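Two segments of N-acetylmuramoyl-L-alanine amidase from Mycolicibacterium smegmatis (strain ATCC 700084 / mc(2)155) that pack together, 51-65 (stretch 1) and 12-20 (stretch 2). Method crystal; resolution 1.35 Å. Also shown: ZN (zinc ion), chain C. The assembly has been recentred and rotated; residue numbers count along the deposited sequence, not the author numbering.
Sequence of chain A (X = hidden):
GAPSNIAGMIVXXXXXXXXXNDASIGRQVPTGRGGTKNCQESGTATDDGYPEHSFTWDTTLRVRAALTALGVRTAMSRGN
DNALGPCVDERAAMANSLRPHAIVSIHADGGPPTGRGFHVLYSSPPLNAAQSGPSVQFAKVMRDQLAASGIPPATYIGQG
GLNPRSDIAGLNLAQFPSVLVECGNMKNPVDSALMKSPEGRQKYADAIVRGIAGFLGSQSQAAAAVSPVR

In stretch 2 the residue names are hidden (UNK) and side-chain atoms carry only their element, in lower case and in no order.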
# COMPACT_ATOMS: atom_id res chain seq x y z
N PRO A 51 5.62 1.84 15.46
CA PRO A 51 4.70 2.62 14.62
C PRO A 51 4.54 2.09 13.21
O PRO A 51 5.46 1.56 12.58
CB PRO A 51 5.37 4.00 14.58
CG PRO A 51 6.83 3.71 14.73
CD PRO A 51 6.95 2.46 15.57
N GLU A 52 3.31 2.27 12.70
CA GLU A 52 2.99 1.92 11.32
C GLU A 52 4.00 2.51 10.35
O GLU A 52 4.44 1.83 9.41
CB GLU A 52 1.59 2.40 10.97
CG GLU A 52 1.21 2.06 9.53
CD GLU A 52 -0.16 2.56 9.13
OE1 GLU A 52 -0.86 3.12 10.00
OE2 GLU A 52 -0.53 2.41 7.95
N HIS A 53 4.41 3.77 10.56
CA HIS A 53 5.28 4.41 9.58
C HIS A 53 6.62 3.70 9.43
O HIS A 53 7.20 3.69 8.34
CB HIS A 53 5.44 5.90 9.88
CG HIS A 53 6.31 6.21 11.06
ND1 HIS A 53 7.69 6.18 11.00
CD2 HIS A 53 6.00 6.60 12.32
CE1 HIS A 53 8.19 6.52 12.18
NE2 HIS A 53 7.18 6.78 13.00
N SER A 54 7.13 3.09 10.51
CA SER A 54 8.38 2.35 10.40
C SER A 54 8.17 0.99 9.75
O SER A 54 9.00 0.55 8.94
CB SER A 54 9.03 2.19 11.78
OG SER A 54 9.36 3.47 12.31
N PHE A 55 7.05 0.33 10.05
CA PHE A 55 6.73 -0.92 9.37
C PHE A 55 6.61 -0.71 7.87
O PHE A 55 7.16 -1.49 7.08
CB PHE A 55 5.42 -1.51 9.90
CG PHE A 55 4.87 -2.60 9.01
CD1 PHE A 55 5.46 -3.85 8.99
CD2 PHE A 55 3.81 -2.35 8.16
CE1 PHE A 55 4.98 -4.85 8.16
CE2 PHE A 55 3.32 -3.34 7.32
CZ PHE A 55 3.90 -4.60 7.32
N THR A 56 5.86 0.32 7.45
CA THR A 56 5.66 0.50 6.01
C THR A 56 6.96 0.88 5.33
O THR A 56 7.23 0.44 4.21
CB THR A 56 4.59 1.56 5.74
OG1 THR A 56 5.06 2.85 6.17
CG2 THR A 56 3.26 1.22 6.45
N TRP A 57 7.78 1.69 5.99
CA TRP A 57 9.06 2.11 5.42
C TRP A 57 9.96 0.90 5.16
O TRP A 57 10.41 0.67 4.03
CB TRP A 57 9.72 3.11 6.37
CG TRP A 57 11.12 3.47 5.98
CD1 TRP A 57 12.28 3.14 6.64
CD2 TRP A 57 11.52 4.25 4.85
NE1 TRP A 57 13.36 3.67 5.99
CE2 TRP A 57 12.92 4.36 4.89
CE3 TRP A 57 10.82 4.87 3.81
CZ2 TRP A 57 13.64 5.05 3.92
CZ3 TRP A 57 11.54 5.56 2.85
CH2 TRP A 57 12.94 5.64 2.91
N ASP A 58 10.22 0.11 6.20
CA ASP A 58 11.17 -0.99 6.04
C ASP A 58 10.63 -2.06 5.09
O ASP A 58 11.38 -2.59 4.25
CB ASP A 58 11.53 -1.59 7.40
CG ASP A 58 12.65 -2.60 7.29
OD1 ASP A 58 13.80 -2.17 7.06
OD2 ASP A 58 12.37 -3.81 7.39
N THR A 59 9.33 -2.36 5.16
CA THR A 59 8.74 -3.32 4.24
C THR A 59 8.86 -2.83 2.80
O THR A 59 9.20 -3.61 1.89
CB THR A 59 7.28 -3.58 4.61
OG1 THR A 59 7.22 -4.06 5.96
CG2 THR A 59 6.65 -4.61 3.69
N THR A 60 8.65 -1.53 2.57
CA THR A 60 8.73 -1.00 1.22
C THR A 60 10.16 -1.05 0.69
O THR A 60 10.38 -1.33 -0.50
CB THR A 60 8.15 0.42 1.14
OG1 THR A 60 6.77 0.39 1.55
CG2 THR A 60 8.22 0.94 -0.29
N LEU A 61 11.16 -0.83 1.56
CA LEU A 61 12.56 -0.95 1.13
C LEU A 61 12.86 -2.36 0.65
O LEU A 61 13.60 -2.56 -0.32
CB LEU A 61 13.49 -0.57 2.28
CG LEU A 61 13.52 0.90 2.68
CD1 LEU A 61 14.47 1.12 3.85
CD2 LEU A 61 13.92 1.78 1.49
N ARG A 62 12.31 -3.36 1.34
CA ARG A 62 12.49 -4.74 0.93
C ARG A 62 11.80 -5.02 -0.40
O ARG A 62 12.37 -5.69 -1.26
CB ARG A 62 12.00 -5.67 2.03
CG ARG A 62 12.86 -5.55 3.29
CD ARG A 62 12.22 -6.23 4.50
NE ARG A 62 12.96 -5.95 5.73
CZ ARG A 62 13.99 -6.67 6.17
NH1 ARG A 62 14.40 -7.73 5.50
NH2 ARG A 62 14.59 -6.32 7.30
N VAL A 63 10.58 -4.49 -0.58
CA VAL A 63 9.90 -4.61 -1.87
C VAL A 63 10.74 -3.99 -2.98
O VAL A 63 10.93 -4.58 -4.04
CB VAL A 63 8.49 -3.99 -1.80
CG1 VAL A 63 7.88 -3.86 -3.21
CG2 VAL A 63 7.57 -4.81 -0.89
N ARG A 64 11.26 -2.78 -2.74
CA ARG A 64 12.03 -2.09 -3.77
C ARG A 64 13.25 -2.90 -4.18
O ARG A 64 13.55 -3.04 -5.38
CB ARG A 64 12.47 -0.70 -3.30
CG ARG A 64 13.40 -0.07 -4.32
CD ARG A 64 13.71 1.35 -4.01
NE ARG A 64 14.64 1.46 -2.90
CZ ARG A 64 15.12 2.62 -2.47
NH1 ARG A 64 14.77 3.74 -3.08
NH2 ARG A 64 15.96 2.65 -1.45
N ALA A 65 14.00 -3.42 -3.20
CA ALA A 65 15.19 -4.21 -3.52
C ALA A 65 14.85 -5.41 -4.39
O ALA A 65 15.57 -5.71 -5.35
CB ALA A 65 15.86 -4.67 -2.22
N UNK A 12 5.48 2.61 -8.79
CA UNK A 12 5.56 3.63 -7.75
C UNK A 12 5.18 3.02 -6.42
O UNK A 12 4.10 2.41 -6.29
c UNK A 12 3.88 6.14 -6.08
c UNK A 12 4.78 5.97 -7.12
c UNK A 12 5.81 6.89 -7.28
c UNK A 12 4.64 4.81 -8.08
c UNK A 12 5.94 7.97 -6.40
c UNK A 12 5.05 8.13 -5.37
c UNK A 12 4.01 7.22 -5.21
N UNK A 13 6.07 3.15 -5.42
CA UNK A 13 5.89 2.57 -4.10
C UNK A 13 5.63 3.67 -3.09
O UNK A 13 6.37 4.66 -3.04
c UNK A 13 6.36 -0.52 -4.38
c UNK A 13 7.14 1.78 -3.69
c UNK A 13 7.44 0.55 -4.56
c UNK A 13 8.83 0.01 -4.23
N UNK A 14 4.60 3.49 -2.27
CA UNK A 14 4.18 4.49 -1.28
C UNK A 14 4.11 3.88 0.11
O UNK A 14 3.08 3.32 0.51
c UNK A 14 2.26 5.98 -0.58
o UNK A 14 3.04 6.69 0.09
c UNK A 14 2.84 5.11 -1.67
o UNK A 14 1.02 5.95 -0.39
N UNK A 15 5.19 3.98 0.89
CA UNK A 15 5.11 3.55 2.29
C UNK A 15 4.29 4.55 3.09
O UNK A 15 4.65 5.73 3.20
c UNK A 15 6.58 3.52 2.74
c UNK A 15 7.30 4.43 1.80
c UNK A 15 6.51 4.50 0.51
N UNK A 16 3.15 4.08 3.61
CA UNK A 16 2.19 4.98 4.21
C UNK A 16 2.77 5.77 5.37
O UNK A 16 3.62 5.29 6.13
N UNK A 17 2.30 7.02 5.49
CA UNK A 17 2.54 7.93 6.61
C UNK A 17 3.94 8.52 6.59
O UNK A 17 4.69 8.27 5.64
c UNK A 17 0.80 6.65 7.91
n UNK A 17 -0.36 7.39 8.05
c UNK A 17 0.41 5.38 7.68
n UNK A 17 -0.97 5.37 7.70
c UNK A 17 -1.40 6.59 7.94
c UNK A 17 2.16 7.27 7.95
N UNK A 18 4.29 9.32 7.60
CA UNK A 18 5.58 10.00 7.67
C UNK A 18 6.33 9.54 8.91
O UNK A 18 5.73 9.15 9.91
c UNK A 18 4.49 12.15 6.83
o UNK A 18 4.44 11.77 5.66
c UNK A 18 5.43 11.52 7.83
n UNK A 18 3.74 13.14 7.29
N UNK A 19 7.66 9.64 8.84
CA UNK A 19 8.48 9.37 10.01
C UNK A 19 8.41 10.43 11.08
O UNK A 19 8.81 10.18 12.22
N UNK A 20 7.93 11.63 10.73
CA UNK A 20 7.68 12.67 11.71
C UNK A 20 6.55 13.55 11.18
O UNK A 20 6.36 13.67 9.97
c UNK A 20 8.93 13.51 11.97
ZN ZN C . -2.01 3.61 7.17
O HOH W 1 -3.22 4.16 8.85
O HOH W 2 -3.82 4.76 6.59
O HOH W 3 -3.38 2.12 7.63

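Position 12 carries seven side-chain carbons, one leading into a six-membered all-carbon ring, and the ring lies out of reach of the helix on stretch 1. A ring of six carbons with no oxygen is phenylalanine, F12. Position 13 has four carbons forked at the second, and its CB points toward the helix, 3.7 Å from T60 CG2; the fork tips rest near V63 and R64. A fork one carbon beyond CB is leucine: L13 CD2 is 3.9 Å from V63 CG1, and L13 CD1 is 3.8 Å from R64 CB, so the aliphatic base of the arginine joins the packing while its end leads away.

Position 14 shows two carbons, the second bearing two oxygens, and points away from stretch 1. This is aspartate, D14, whose carboxylate is satisfied by hydrogen bonds elsewhere in the structure. At position 15, three carbons close a ring onto the backbone N. Its CB sits 3.4 Å from T60 OG1 and 3.5 Å from T56 O, and another ring carbon borders the indole edge of W57. Such a ring can only be proline; P15 CG lies 4.1 Å from W57 CE3. T60 OG1 donates to T56 O at 2.7 Å, so the helix satisfies its own hydroxyl beside this apolar ring.

Position 16 has no side-chain atoms, and its backbone O is 2.8 Å from T56 OG1, a hydrogen-bonding distance, although H53 O also lies within reach of that hydroxyl. It is glycine, G16. An ideal CB here would be crowded by position 17.

Position 17 has one carbon leading to a five-membered ring of three carbons and two nitrogens. One ring nitrogen lies 3.0 Å from E52 OE2, both on the zinc ion. That is histidine. H17 NE2 binds ZN at 2.1 Å and E52 OE2 binds it at 2.0 Å; their closeness reflects shared coordination, not a hydrogen bond.

Position 18 has two carbons, the second carrying one oxygen and one nitrogen; its CB points away, but its backbone O lies 3.2 Å from H53 CG. This fits asparagine, N18. Position 19 lacks a side chain, and its CA stands 3.8 Å from the H53 ring centroid, a CH-pi contact over the same face that N18 O approaches. It is glycine, G19. Position 20, with one carbon pointing away, is alanine, A20.

The contact grades along the nearly antiparallel helix and strand: apolar packing of L13 and P15, then backbone contacts at T56 and H53, and finally zinc joining H17 to E52.

Stretch 2 (12-20) FLDPGHNGA
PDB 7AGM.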